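Local coordinates for protein sensory transduction histidine kinase, putative (Borrelia burgdorferi, PDB 5BWJ) that is probably a hybrid histidine kinase of a two-component system, whose periplasmic Venus flytrap sensor domain, the piece modelled here, is thought to detect small molecules, at residues 154-159 with 181-186. Residues are numbered along the deposited sequence; the frame is centred on the assembly and turned at random.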
# COMPACT_ATOMS: atom_id res chain seq x y z
N TYR B 154 20.70 -7.02 -4.13
CA TYR B 154 19.55 -6.14 -3.98
C TYR B 154 18.42 -6.55 -4.92
O TYR B 154 18.67 -7.09 -6.00
CB TYR B 154 19.95 -4.69 -4.25
CG TYR B 154 21.09 -4.19 -3.41
CD1 TYR B 154 22.41 -4.40 -3.80
CD2 TYR B 154 20.86 -3.51 -2.22
CE1 TYR B 154 23.46 -3.95 -3.02
CE2 TYR B 154 21.91 -3.06 -1.44
CZ TYR B 154 23.21 -3.28 -1.85
OH TYR B 154 24.25 -2.82 -1.07
N ILE B 155 17.18 -6.30 -4.51
CA ILE B 155 16.03 -6.46 -5.39
C ILE B 155 15.28 -5.14 -5.46
O ILE B 155 15.24 -4.38 -4.49
CB ILE B 155 15.09 -7.59 -4.93
CG1 ILE B 155 14.58 -7.33 -3.51
CG2 ILE B 155 15.82 -8.93 -5.01
CD1 ILE B 155 13.59 -8.36 -2.99
N TYR B 156 14.68 -4.87 -6.62
CA TYR B 156 14.02 -3.61 -6.89
C TYR B 156 12.60 -3.84 -7.39
O TYR B 156 12.39 -4.55 -8.37
CB TYR B 156 14.83 -2.82 -7.93
CG TYR B 156 14.41 -1.38 -8.09
CD1 TYR B 156 14.53 -0.48 -7.04
CD2 TYR B 156 13.92 -0.91 -9.31
CE1 TYR B 156 14.15 0.85 -7.19
CE2 TYR B 156 13.54 0.41 -9.47
CZ TYR B 156 13.66 1.28 -8.41
OH TYR B 156 13.29 2.60 -8.56
N GLY B 157 11.62 -3.27 -6.70
CA GLY B 157 10.23 -3.45 -7.08
C GLY B 157 9.22 -2.92 -6.09
O GLY B 157 9.49 -1.98 -5.34
N ASP B 158 8.04 -3.54 -6.09
CA ASP B 158 6.90 -3.09 -5.30
C ASP B 158 7.19 -3.10 -3.80
O ASP B 158 7.64 -4.11 -3.26
CB ASP B 158 5.68 -3.96 -5.61
CG ASP B 158 4.43 -3.45 -4.94
OD1 ASP B 158 4.15 -3.88 -3.80
OD2 ASP B 158 3.71 -2.63 -5.55
N CYS B 159 6.90 -1.98 -3.14
CA CYS B 159 7.23 -1.81 -1.73
C CYS B 159 6.48 -2.79 -0.83
O CYS B 159 7.05 -3.33 0.12
CB CYS B 159 6.93 -0.38 -1.27
SG CYS B 159 5.20 0.14 -1.45
N VAL B 181 15.99 6.45 -4.67
CA VAL B 181 15.54 5.50 -5.68
C VAL B 181 14.03 5.34 -5.64
O VAL B 181 13.48 4.39 -6.22
CB VAL B 181 16.20 4.11 -5.49
CG1 VAL B 181 17.71 4.20 -5.68
CG2 VAL B 181 15.87 3.55 -4.11
N PHE B 182 13.35 6.27 -4.97
CA PHE B 182 11.92 6.15 -4.73
C PHE B 182 11.10 6.85 -5.81
O PHE B 182 11.09 8.08 -5.90
CB PHE B 182 11.57 6.73 -3.36
CG PHE B 182 12.43 6.21 -2.25
CD1 PHE B 182 12.33 4.89 -1.84
CD2 PHE B 182 13.34 7.04 -1.61
CE1 PHE B 182 13.12 4.41 -0.81
CE2 PHE B 182 14.14 6.56 -0.59
CZ PHE B 182 14.03 5.24 -0.19
N TYR B 183 10.41 6.05 -6.62
CA TYR B 183 9.49 6.55 -7.63
C TYR B 183 8.06 6.19 -7.26
O TYR B 183 7.81 5.13 -6.69
CB TYR B 183 9.82 5.96 -9.01
CG TYR B 183 11.15 6.38 -9.59
CD1 TYR B 183 11.23 7.42 -10.50
CD2 TYR B 183 12.32 5.73 -9.23
CE1 TYR B 183 12.44 7.81 -11.04
CE2 TYR B 183 13.54 6.11 -9.76
CZ TYR B 183 13.60 7.15 -10.66
OH TYR B 183 14.81 7.53 -11.20
N SER B 184 7.13 7.08 -7.57
CA SER B 184 5.71 6.76 -7.44
C SER B 184 5.27 5.97 -8.66
O SER B 184 5.31 6.48 -9.78
CB SER B 184 4.87 8.03 -7.28
OG SER B 184 3.51 7.70 -7.05
N ILE B 185 4.86 4.73 -8.44
CA ILE B 185 4.49 3.82 -9.52
C ILE B 185 2.99 3.64 -9.59
O ILE B 185 2.33 3.39 -8.58
CB ILE B 185 5.16 2.44 -9.34
CG1 ILE B 185 6.68 2.58 -9.20
CG2 ILE B 185 4.80 1.51 -10.50
CD1 ILE B 185 7.36 3.19 -10.41
N LYS B 186 2.44 3.76 -10.80
CA LYS B 186 1.02 3.56 -11.02
C LYS B 186 0.74 2.13 -11.47
O LYS B 186 1.38 1.63 -12.40
CB LYS B 186 0.49 4.56 -12.06
CG LYS B 186 0.93 5.99 -11.82
CD LYS B 186 0.35 6.94 -12.85
CE LYS B 186 1.08 8.28 -12.86
NZ LYS B 186 1.13 8.90 -11.51
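Tyr156 reaches across to the 181-186 segment with its phenol end, where OH donates a hydrogen bond to Val181 O at 3.0 Å. The carbonyl oxygen lies at the edge of the tyrosine ring, in its plane; the hydroxyl approaches at a C=O...O angle of 150° and is tilted 19° from the carbonyl plane. Alongside this bond, CE1 of Tyr156 rests 4.2 Å from Val181 CB. The same hydroxyl comes within 3.3 Å of Tyr183 CD2, the two tyrosine side chains crossing at about a right angle. With CG anti to the backbone N (chi1 -168°), the Tyr156 ring spans the gap between backbones whose nearest CA atoms, those of Tyr156 and Val181, are 9.3 Å apart.

Ser90 OG, on strand 79-94, accepts from Tyr183 N and lies within bonding distance of Tyr156 OH and Val181 O, a small shared network. Ile125 of helix 121-128 packs on both tyrosines. Phe182 packs on Leu210 of the second subunit, to which Ser184 makes backbone hydrogen bonds.

In this Venus flytrap sensor domain, a buried tyrosine thus joins strand 154-156 to the loop entering strand 184-192 of the same mixed sheet; the network should hold the phenol end in place, orient its O-H and help position the Val181 carbonyl.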